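Local coordinates for putative endoribonuclease (Klebsiella pneumoniae, PDB 3LYB), which is a putative endoribonuclease of the L-PSP (YjgF-like) family, and so may cleave RNA, though its activity is not established, at residues D22-S27 and A145-P150; V94-Q99 and P122-V127; T38-F43 and L70-Y75; I29-P34 and W74-S79. All blocks are in the same frame, centred on the assembly; numbering follows the deposited sequence.

How the interactions relate
From the N terminus, interaction 1 opens at residues 22-27 and closes only at 145-150, the end of the modelled chain, so it encloses the other three. Interaction 4 opens next, at 29-34, and interaction 3 at 38-43; both end on helix 60-85, sharing Trp74 and Tyr75, and their centres are about 7 Å apart. Their loop segments also touch, Val40 N lying 2.9 Å from Pro31 O. Interaction 2 follows in series, joining strands 94-101 and 124-129. It meets interaction 1 in the sheet, where strands 94-101 and 141-148 are neighbours. Interactions 1 and 2 thus each supply one strand pairing of the sheet, whereas 3 and 4 fasten the loop after strand 23-26 to helix 60-85.

Interaction 1 (D22-S27 and A145-P150); sequences DFIFLS and ATVWLP
Phe23, Ile24 and Phe25 pair with Trp148, Val147 and Thr146 as neighbouring antiparallel strands, whose axes run 165° apart. Backbone hydrogen bonds set the register. Ile24 and Val147 form the hydrogen-bonded pair, with Ile24 N to Val147 O at 2.8 Å and Val147 N to Ile24 O at 2.6 Å. Beyond this pair the ladder continues from Leu26 N to Ala145 O (2.9 Å), and at the other end Leu149 N donates to Asp22 O (2.7 Å).

The aromatic contact is edge-to-face. Trp148 has CG anti to its backbone N (chi1 -169°), and its CD1 edge lies over one face of the Phe23 ring, displaced toward the rim. The phenyl and five-membered ring centroids are 5.0 Å apart and the planes are inclined at 55°, so the pair is tilted rather than strictly perpendicular. On the same face of the sheet Phe25 and Thr146 lie side by side, with CE2 of Phe25 3.6 Å from CG2 of Thr146.

Aliphatic contacts occupy the reverse face. The Ile24 and Leu149 side chains cross at a slant, with Ile24 CD1 3.6 Å from Leu149 CD2, and Leu26 CD1 reaches Val147 CG2 at 3.7 Å. Here Leu26 and Ala145 also pack on helix 60-85, through Thr83 and Ile80. The aromatic face instead turns to other chains: Phe23 meets Phe23 of a second subunit and Ala20 of a third. A mixed sheet with a helix on one face and neighbouring subunits on the other is characteristic of the YjgF-like fold.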
# COMPACT_ATOMS: atom_id res chain seq x y z
N ASP B 22 -31.35 -18.44 32.61
CA ASP B 22 -31.89 -19.30 31.57
C ASP B 22 -31.02 -19.29 30.30
O ASP B 22 -31.36 -19.89 29.26
CB ASP B 22 -33.33 -18.87 31.24
CG ASP B 22 -34.24 -18.89 32.48
OD1 ASP B 22 -34.31 -19.92 33.18
OD2 ASP B 22 -34.89 -17.87 32.76
N PHE B 23 -29.86 -18.63 30.41
CA PHE B 23 -29.01 -18.39 29.27
C PHE B 23 -27.73 -19.21 29.32
O PHE B 23 -27.18 -19.47 30.38
CB PHE B 23 -28.63 -16.91 29.21
CG PHE B 23 -29.70 -16.02 28.67
CD1 PHE B 23 -29.90 -15.90 27.30
CD2 PHE B 23 -30.49 -15.27 29.54
CE1 PHE B 23 -30.88 -15.06 26.80
CE2 PHE B 23 -31.48 -14.42 29.04
CZ PHE B 23 -31.67 -14.31 27.67
N ILE B 24 -27.27 -19.59 28.14
CA ILE B 24 -25.99 -20.22 27.97
C ILE B 24 -25.21 -19.42 26.95
O ILE B 24 -25.70 -19.16 25.84
CB ILE B 24 -26.15 -21.65 27.51
CG1 ILE B 24 -26.86 -22.44 28.61
CG2 ILE B 24 -24.79 -22.27 27.13
CD1 ILE B 24 -27.69 -23.55 28.08
N PHE B 25 -24.01 -19.01 27.34
CA PHE B 25 -23.13 -18.23 26.49
C PHE B 25 -21.99 -19.09 25.97
O PHE B 25 -21.30 -19.72 26.76
CB PHE B 25 -22.58 -17.05 27.26
CG PHE B 25 -23.63 -16.07 27.68
CD1 PHE B 25 -24.32 -16.24 28.88
CD2 PHE B 25 -23.94 -14.98 26.88
CE1 PHE B 25 -25.31 -15.34 29.28
CE2 PHE B 25 -24.93 -14.06 27.26
CZ PHE B 25 -25.62 -14.24 28.46
N LEU B 26 -21.80 -19.11 24.66
CA LEU B 26 -20.64 -19.79 24.09
C LEU B 26 -19.50 -18.82 23.87
O LEU B 26 -19.72 -17.66 23.56
CB LEU B 26 -20.98 -20.51 22.78
CG LEU B 26 -21.53 -21.93 22.91
CD1 LEU B 26 -22.95 -21.85 23.42
CD2 LEU B 26 -21.52 -22.67 21.61
N SER B 27 -18.29 -19.30 24.06
CA SER B 27 -17.12 -18.64 23.53
C SER B 27 -17.24 -18.60 22.01
O SER B 27 -17.83 -19.51 21.42
CB SER B 27 -15.88 -19.42 23.90
OG SER B 27 -15.63 -19.27 25.28
N ALA B 145 -22.11 -17.61 19.86
CA ALA B 145 -23.49 -18.03 20.03
C ALA B 145 -24.00 -17.74 21.42
O ALA B 145 -23.30 -17.92 22.42
CB ALA B 145 -23.64 -19.53 19.70
N THR B 146 -25.24 -17.29 21.49
CA THR B 146 -25.92 -17.19 22.75
C THR B 146 -27.21 -18.05 22.76
O THR B 146 -27.99 -18.05 21.81
CB THR B 146 -26.18 -15.74 23.12
OG1 THR B 146 -24.93 -15.03 23.05
CG2 THR B 146 -26.71 -15.64 24.53
N VAL B 147 -27.39 -18.79 23.85
CA VAL B 147 -28.47 -19.75 23.96
C VAL B 147 -29.49 -19.37 25.06
O VAL B 147 -29.11 -18.96 26.16
CB VAL B 147 -27.91 -21.17 24.21
CG1 VAL B 147 -28.89 -22.19 23.77
CG2 VAL B 147 -26.65 -21.39 23.40
N TRP B 148 -30.78 -19.49 24.73
CA TRP B 148 -31.86 -19.42 25.75
C TRP B 148 -32.45 -20.80 25.96
O TRP B 148 -33.01 -21.40 25.04
CB TRP B 148 -32.95 -18.44 25.36
CG TRP B 148 -33.96 -18.12 26.46
CD1 TRP B 148 -33.70 -17.49 27.65
CD2 TRP B 148 -35.37 -18.37 26.43
NE1 TRP B 148 -34.87 -17.33 28.36
CE2 TRP B 148 -35.91 -17.87 27.64
CE3 TRP B 148 -36.23 -18.96 25.50
CZ2 TRP B 148 -37.28 -17.96 27.95
CZ3 TRP B 148 -37.60 -19.04 25.80
CH2 TRP B 148 -38.10 -18.54 27.02
N LEU B 149 -32.31 -21.28 27.18
CA LEU B 149 -32.63 -22.65 27.52
C LEU B 149 -32.96 -22.73 29.02
O LEU B 149 -32.05 -23.00 29.83
CB LEU B 149 -31.41 -23.52 27.20
CG LEU B 149 -31.58 -25.02 27.07
CD1 LEU B 149 -32.63 -25.38 26.01
CD2 LEU B 149 -30.25 -25.66 26.74
N PRO B 150 -34.25 -22.48 29.39
CA PRO B 150 -34.74 -22.50 30.80
C PRO B 150 -34.40 -23.78 31.60
O PRO B 150 -33.73 -23.71 32.65
CB PRO B 150 -36.26 -22.33 30.65
CG PRO B 150 -36.41 -21.56 29.37
CD PRO B 150 -35.33 -22.10 28.46

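Interaction 2 (V94-Q99 and P122-V127); sequences VIKLVQ and PPVSTV
Gln99 and Ser125 are brought together by their torsions: Gln99 CG stands beside its backbone N, anti to the carbonyl carbon (chi1 -63°), its chain then bends at chi2 (132°), and Ser125 OG is anti to its own N (-176°). The two residues sit on adjacent parallel strands, 94-101 and 124-129, the ends of a beta-alpha-beta unit whose connecting helix is 107-115. Backbone bonds step between the strands, from Leu97 N to Val124 O (2.9 Å) and from Thr126 N to Leu97 O (3.0 Å). At the start, Ile95 and Lys96 both face Thr146 of strand 141-148, a classic beta bulge.

On the face turned to helix 107-115, Leu97 CG packs against Pro123 CG at 3.9 Å. That helix also supplies Tyr110, hydrogen-bonded to Gln99 OE1, and Arg114, bonded to Ser125 OG, which help fix the amide. The opposite face carries Lys96 and Thr126, both bound to Glu144 of the third subunit.

Gln99 NE2 donates to Ser125 OG at 2.9 Å and to Thr126 O at 3.0 Å, with both acceptors close to the amide plane. Thr126 O also accepts from Gln99 N (2.7 Å), the two nitrogens approaching it from opposite faces of the carbonyl plane.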
# COMPACT_ATOMS: atom_id res chain seq x y z
N VAL B 94 -30.48 -21.66 20.09
CA VAL B 94 -29.47 -20.66 19.83
C VAL B 94 -30.13 -19.46 19.18
O VAL B 94 -30.34 -19.47 17.97
CB VAL B 94 -28.42 -21.17 18.84
CG1 VAL B 94 -27.30 -20.17 18.69
CG2 VAL B 94 -27.88 -22.54 19.28
N ILE B 95 -30.47 -18.44 19.97
CA ILE B 95 -31.22 -17.29 19.46
C ILE B 95 -30.39 -16.12 18.89
O ILE B 95 -30.91 -15.31 18.11
CB ILE B 95 -32.19 -16.70 20.53
CG1 ILE B 95 -31.41 -16.36 21.79
CG2 ILE B 95 -33.34 -17.67 20.81
CD1 ILE B 95 -31.66 -14.99 22.29
N LYS B 96 -29.13 -16.02 19.30
CA LYS B 96 -28.28 -14.91 18.87
C LYS B 96 -27.00 -15.47 18.29
O LYS B 96 -26.38 -16.36 18.87
CB LYS B 96 -27.98 -13.99 20.06
CG LYS B 96 -27.35 -12.64 19.74
CD LYS B 96 -26.54 -12.18 20.96
CE LYS B 96 -26.54 -10.68 21.17
NZ LYS B 96 -25.91 -9.99 20.03
N LEU B 97 -26.62 -14.97 17.13
CA LEU B 97 -25.28 -15.25 16.59
C LEU B 97 -24.54 -13.96 16.30
O LEU B 97 -25.11 -13.03 15.70
CB LEU B 97 -25.35 -16.10 15.33
CG LEU B 97 -25.90 -17.52 15.42
CD1 LEU B 97 -25.73 -18.12 14.06
CD2 LEU B 97 -25.23 -18.40 16.47
N VAL B 98 -23.29 -13.88 16.73
CA VAL B 98 -22.39 -12.82 16.24
C VAL B 98 -21.36 -13.47 15.30
O VAL B 98 -20.61 -14.36 15.71
CB VAL B 98 -21.75 -11.96 17.38
CG1 VAL B 98 -20.92 -10.85 16.78
CG2 VAL B 98 -22.82 -11.34 18.26
N GLN B 99 -21.36 -13.04 14.04
CA GLN B 99 -20.51 -13.64 13.03
C GLN B 99 -19.45 -12.68 12.48
O GLN B 99 -19.78 -11.63 11.95
CB GLN B 99 -21.37 -14.18 11.90
CG GLN B 99 -22.31 -15.32 12.34
CD GLN B 99 -23.72 -15.10 11.86
OE1 GLN B 99 -24.36 -16.03 11.39
NE2 GLN B 99 -24.22 -13.87 11.97
N PRO B 122 -34.60 -18.64 11.39
CA PRO B 122 -33.20 -18.23 11.66
C PRO B 122 -33.01 -17.44 12.99
O PRO B 122 -33.99 -16.97 13.56
CB PRO B 122 -32.85 -17.34 10.45
CG PRO B 122 -34.19 -16.92 9.87
CD PRO B 122 -35.09 -18.11 10.10
N PRO B 123 -31.76 -17.29 13.48
CA PRO B 123 -31.59 -16.52 14.71
C PRO B 123 -31.37 -15.01 14.49
O PRO B 123 -31.25 -14.56 13.35
CB PRO B 123 -30.35 -17.15 15.36
CG PRO B 123 -29.59 -17.79 14.24
CD PRO B 123 -30.46 -17.79 12.99
N VAL B 124 -31.37 -14.26 15.59
CA VAL B 124 -30.87 -12.88 15.58
C VAL B 124 -29.40 -12.89 15.15
O VAL B 124 -28.67 -13.85 15.43
CB VAL B 124 -31.11 -12.20 16.95
CG1 VAL B 124 -30.06 -11.16 17.29
CG2 VAL B 124 -32.52 -11.59 16.96
N SER B 125 -28.99 -11.84 14.45
CA SER B 125 -27.74 -11.92 13.68
C SER B 125 -26.96 -10.61 13.54
O SER B 125 -27.49 -9.56 13.16
CB SER B 125 -28.04 -12.53 12.30
OG SER B 125 -26.89 -12.71 11.53
N THR B 126 -25.69 -10.69 13.88
CA THR B 126 -24.76 -9.63 13.58
C THR B 126 -23.64 -10.19 12.71
O THR B 126 -23.12 -11.29 12.94
CB THR B 126 -24.18 -9.01 14.87
OG1 THR B 126 -25.25 -8.43 15.60
CG2 THR B 126 -23.16 -7.93 14.56
N VAL B 127 -23.27 -9.42 11.70
CA VAL B 127 -22.29 -9.84 10.71
C VAL B 127 -21.35 -8.68 10.46
O VAL B 127 -21.78 -7.65 9.94
CB VAL B 127 -22.98 -10.19 9.39
CG1 VAL B 127 -21.96 -10.63 8.39
CG2 VAL B 127 -24.06 -11.25 9.58

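Interaction 3 (T38-F43 and L70-Y75); sequences TIVNGF and LAQSWY. With CA (calcium ion), chain F.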
# COMPACT_ATOMS: atom_id res chain seq x y z
N THR B 38 -5.47 -28.81 13.93
CA THR B 38 -5.52 -28.36 12.54
C THR B 38 -6.58 -27.28 12.35
O THR B 38 -7.67 -27.35 12.94
CB THR B 38 -5.86 -29.53 11.55
OG1 THR B 38 -5.53 -30.81 12.12
CG2 THR B 38 -5.14 -29.33 10.19
N ILE B 39 -6.24 -26.27 11.54
CA ILE B 39 -7.19 -25.32 10.99
C ILE B 39 -7.83 -25.99 9.79
O ILE B 39 -7.13 -26.49 8.91
CB ILE B 39 -6.49 -24.03 10.45
CG1 ILE B 39 -5.59 -23.35 11.49
CG2 ILE B 39 -7.52 -23.05 9.86
CD1 ILE B 39 -6.25 -23.08 12.85
N VAL B 40 -9.16 -25.99 9.75
CA VAL B 40 -9.93 -26.51 8.63
C VAL B 40 -9.66 -25.70 7.37
O VAL B 40 -9.82 -24.49 7.37
CB VAL B 40 -11.42 -26.46 8.97
CG1 VAL B 40 -12.25 -26.89 7.78
CG2 VAL B 40 -11.70 -27.34 10.18
N ASN B 41 -9.24 -26.35 6.29
CA ASN B 41 -8.80 -25.58 5.11
C ASN B 41 -9.50 -25.86 3.78
O ASN B 41 -9.22 -25.21 2.78
CB ASN B 41 -7.27 -25.58 4.96
CG ASN B 41 -6.67 -26.98 4.83
OD1 ASN B 41 -7.05 -27.94 5.52
ND2 ASN B 41 -5.68 -27.09 3.95
N GLY B 42 -10.43 -26.80 3.78
CA GLY B 42 -11.16 -27.12 2.57
C GLY B 42 -12.00 -28.35 2.77
O GLY B 42 -12.08 -28.87 3.89
N PHE B 43 -12.62 -28.81 1.68
CA PHE B 43 -13.54 -29.97 1.68
C PHE B 43 -13.00 -31.26 2.31
O PHE B 43 -13.73 -31.98 3.00
CB PHE B 43 -14.03 -30.27 0.28
CG PHE B 43 -15.04 -29.31 -0.22
CD1 PHE B 43 -16.12 -28.95 0.57
CD2 PHE B 43 -14.92 -28.75 -1.49
CE1 PHE B 43 -17.09 -28.06 0.11
CE2 PHE B 43 -15.88 -27.85 -1.96
CZ PHE B 43 -16.97 -27.51 -1.15
N LEU B 70 -16.70 -22.75 3.01
CA LEU B 70 -17.81 -23.68 3.22
C LEU B 70 -17.43 -24.63 4.35
O LEU B 70 -18.15 -24.76 5.34
CB LEU B 70 -18.15 -24.44 1.93
CG LEU B 70 -18.82 -23.64 0.80
CD1 LEU B 70 -18.90 -24.46 -0.50
CD2 LEU B 70 -20.19 -23.10 1.20
N ALA B 71 -16.26 -25.23 4.22
CA ALA B 71 -15.77 -26.15 5.22
C ALA B 71 -15.64 -25.51 6.59
O ALA B 71 -16.07 -26.10 7.57
CB ALA B 71 -14.44 -26.74 4.79
N GLN B 72 -15.07 -24.32 6.67
CA GLN B 72 -14.90 -23.64 7.96
C GLN B 72 -16.26 -23.25 8.56
O GLN B 72 -16.48 -23.38 9.77
CB GLN B 72 -14.00 -22.41 7.82
CG GLN B 72 -12.49 -22.71 7.60
CD GLN B 72 -11.63 -21.45 7.62
OE1 GLN B 72 -12.11 -20.37 7.94
NE2 GLN B 72 -10.38 -21.58 7.28
N SER B 73 -17.18 -22.79 7.72
CA SER B 73 -18.48 -22.41 8.23
C SER B 73 -19.15 -23.63 8.81
O SER B 73 -19.71 -23.59 9.93
CB SER B 73 -19.34 -21.80 7.13
OG SER B 73 -18.73 -20.64 6.59
N TRP B 74 -19.09 -24.73 8.06
CA TRP B 74 -19.82 -25.90 8.45
C TRP B 74 -19.23 -26.35 9.79
O TRP B 74 -19.95 -26.53 10.78
CB TRP B 74 -19.75 -26.99 7.39
CG TRP B 74 -20.32 -28.27 7.93
CD1 TRP B 74 -21.64 -28.62 7.98
CD2 TRP B 74 -19.59 -29.32 8.58
NE1 TRP B 74 -21.78 -29.84 8.61
CE2 TRP B 74 -20.54 -30.29 8.98
CE3 TRP B 74 -18.24 -29.53 8.86
CZ2 TRP B 74 -20.16 -31.48 9.64
CZ3 TRP B 74 -17.85 -30.71 9.50
CH2 TRP B 74 -18.82 -31.67 9.88
N TYR B 75 -17.91 -26.47 9.82
CA TYR B 75 -17.20 -26.92 11.00
C TYR B 75 -17.55 -26.10 12.24
O TYR B 75 -17.65 -26.62 13.33
CB TYR B 75 -15.70 -26.88 10.72
CG TYR B 75 -14.94 -27.83 11.58
CD1 TYR B 75 -14.63 -29.11 11.13
CD2 TYR B 75 -14.54 -27.46 12.88
CE1 TYR B 75 -13.93 -30.02 11.94
CE2 TYR B 75 -13.83 -28.35 13.70
CZ TYR B 75 -13.54 -29.63 13.23
OH TYR B 75 -12.85 -30.50 14.06
CA CA F . -6.28 -30.02 6.56
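Gln72 NE2 donates to Val40 O at 3.0 Å and also to Thr138 O, while OE1 of the same amide accepts from Leu140 N. Three backbone partners therefore hold this buried group and fix its rotation. The contact lays the loop between strand 23-26 and helix 48-54 across the long helix 60-85 of the YjgF-like fold. Val40 O lies only 14° out of the Gln72 amide plane, and the donor approaches almost straight down the carbonyl, at a C=O...N angle of 176°.

Val40 is also the apolar centre of the contact. Its CG1 is anti to the backbone N (chi1 176°) and meets Ala71 CB at 3.7 Å. The other branch, CG2, makes a CH-pi contact over one face of the Tyr75 ring, 3.6 Å from its centroid. Next to Ala71 on the helix, Leu70 meets the Phe43 ring, with Phe43 CZ 3.7 Å from Leu70 CD1; Phe43 also packs on Arg51 of helix 48-54.

Asn41 starts away from the helix, and its CG, set between the backbone N and the carbonyl carbon, turns the amide to a calcium ion that Asp45 also binds. The ion is held on the Asn41 side by the amide oxygen, Asn41 OD1, 2.4 Å from the calcium.

Interaction 4 (I29-P34 and W74-S79); sequences IIPVNP and WYVLES
Tyr75, Val76 and Ser79 make a mainly apolar, partly buried contact with residues 29-34, where the chain leaves strand 23-26 and passes along helix 60-85. Three sets of distances support this.

At the strand end, Ile29 CG2 sits 3.8 Å from Ser79 CB and 4.0 Å from Val76 CG1. Ser79 offers its CB here while its OG stays beside its own N, anti to the carbonyl carbon (chi1 -68°). From there the hydroxyl donates to Tyr75 O at 2.8 Å. That carbonyl also accepts from Ser79 N, so the serine's polar end is satisfied within the helix.

In the middle, Val76 CG2 meets the backbone and ring of Pro31, lying 3.5 Å from Pro31 N and 3.8 Å from Pro31 CD. Pro31 is the centre of an inverse gamma turn, closed by Val32 N to Ile30 O at 2.8 Å, which bends the chain beside the helix.

Farther on, the loop follows the Tyr75 side chain outward. Val32 O approaches Tyr75 CE2 obliquely at 3.3 Å. Asn33 crosses the phenol at about a right angle, its amide plane turned 68° from the ring, and Pro34 and Tyr75 reach toward each other tip to tip.

Around the contact, strand 141-148 supplies Val143, which packs on Val76 and shares a backbone hydrogen bond with Ile29. Leu77 points away from the loop and packs on Tyr110 and Val113, so helix 60-85 lies between this loop and helix 107-115.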
# COMPACT_ATOMS: atom_id res chain seq x y z
N ILE B 29 -16.47 -19.35 18.39
CA ILE B 29 -15.89 -20.60 17.91
C ILE B 29 -15.20 -20.44 16.55
O ILE B 29 -15.68 -19.74 15.68
CB ILE B 29 -16.91 -21.77 17.95
CG1 ILE B 29 -16.98 -22.32 19.38
CG2 ILE B 29 -16.52 -22.92 16.97
CD1 ILE B 29 -18.24 -23.08 19.72
N ILE B 30 -14.05 -21.08 16.42
CA ILE B 30 -13.29 -21.05 15.18
C ILE B 30 -13.12 -22.47 14.61
O ILE B 30 -13.23 -23.45 15.34
CB ILE B 30 -11.91 -20.38 15.41
CG1 ILE B 30 -11.31 -20.84 16.72
CG2 ILE B 30 -12.05 -18.85 15.41
CD1 ILE B 30 -9.78 -20.93 16.66
N PRO B 31 -12.84 -22.59 13.30
CA PRO B 31 -12.76 -23.93 12.70
C PRO B 31 -11.44 -24.66 12.95
O PRO B 31 -10.67 -24.88 12.02
CB PRO B 31 -12.93 -23.64 11.22
CG PRO B 31 -12.33 -22.27 11.05
CD PRO B 31 -12.63 -21.52 12.31
N VAL B 32 -11.18 -25.03 14.20
CA VAL B 32 -10.00 -25.81 14.53
C VAL B 32 -10.40 -27.17 15.03
O VAL B 32 -11.40 -27.32 15.75
CB VAL B 32 -9.12 -25.15 15.61
CG1 VAL B 32 -8.76 -23.72 15.22
CG2 VAL B 32 -9.81 -25.21 16.99
N ASN B 33 -9.60 -28.17 14.66
CA ASN B 33 -9.75 -29.50 15.22
C ASN B 33 -9.37 -29.48 16.70
O ASN B 33 -8.24 -29.09 17.03
CB ASN B 33 -8.90 -30.50 14.44
CG ASN B 33 -9.67 -31.76 14.07
OD1 ASN B 33 -10.40 -32.32 14.90
ND2 ASN B 33 -9.51 -32.21 12.82
N PRO B 34 -10.30 -29.86 17.61
CA PRO B 34 -9.88 -29.96 19.02
C PRO B 34 -8.80 -31.04 19.19
O PRO B 34 -8.00 -30.98 20.13
CB PRO B 34 -11.17 -30.34 19.76
CG PRO B 34 -12.29 -29.91 18.85
CD PRO B 34 -11.74 -30.13 17.45
N TRP B 74 -19.09 -24.73 8.06
CA TRP B 74 -19.82 -25.90 8.45
C TRP B 74 -19.23 -26.35 9.79
O TRP B 74 -19.95 -26.53 10.78
CB TRP B 74 -19.75 -26.99 7.39
CG TRP B 74 -20.32 -28.27 7.93
CD1 TRP B 74 -21.64 -28.62 7.98
CD2 TRP B 74 -19.59 -29.32 8.58
NE1 TRP B 74 -21.78 -29.84 8.61
CE2 TRP B 74 -20.54 -30.29 8.98
CE3 TRP B 74 -18.24 -29.53 8.86
CZ2 TRP B 74 -20.16 -31.48 9.64
CZ3 TRP B 74 -17.85 -30.71 9.50
CH2 TRP B 74 -18.82 -31.67 9.88
N TYR B 75 -17.91 -26.47 9.82
CA TYR B 75 -17.20 -26.92 11.00
C TYR B 75 -17.55 -26.10 12.24
O TYR B 75 -17.65 -26.62 13.33
CB TYR B 75 -15.70 -26.88 10.72
CG TYR B 75 -14.94 -27.83 11.58
CD1 TYR B 75 -14.63 -29.11 11.13
CD2 TYR B 75 -14.54 -27.46 12.88
CE1 TYR B 75 -13.93 -30.02 11.94
CE2 TYR B 75 -13.83 -28.35 13.70
CZ TYR B 75 -13.54 -29.63 13.23
OH TYR B 75 -12.85 -30.50 14.06
N VAL B 76 -17.75 -24.81 12.06
CA VAL B 76 -18.02 -23.94 13.19
C VAL B 76 -19.45 -24.11 13.64
O VAL B 76 -19.72 -24.22 14.84
CB VAL B 76 -17.76 -22.45 12.83
CG1 VAL B 76 -18.54 -21.51 13.77
CG2 VAL B 76 -16.30 -22.16 12.90
N LEU B 77 -20.36 -24.10 12.67
CA LEU B 77 -21.77 -24.25 12.94
C LEU B 77 -22.10 -25.58 13.61
O LEU B 77 -22.84 -25.61 14.60
CB LEU B 77 -22.58 -24.03 11.68
CG LEU B 77 -22.67 -22.56 11.27
CD1 LEU B 77 -23.37 -22.40 9.94
CD2 LEU B 77 -23.37 -21.71 12.33
N GLU B 78 -21.51 -26.66 13.10
CA GLU B 78 -21.65 -27.98 13.70
C GLU B 78 -21.05 -28.06 15.11
O GLU B 78 -21.59 -28.75 15.97
CB GLU B 78 -21.06 -29.06 12.78
CG GLU B 78 -21.04 -30.50 13.35
CD GLU B 78 -22.44 -31.16 13.47
OE1 GLU B 78 -23.43 -30.62 12.92
OE2 GLU B 78 -22.52 -32.25 14.10
N SER B 79 -19.96 -27.35 15.35
CA SER B 79 -19.40 -27.25 16.71
C SER B 79 -20.43 -26.66 17.65
O SER B 79 -20.64 -27.16 18.75
CB SER B 79 -18.15 -26.37 16.73
OG SER B 79 -17.09 -26.98 16.04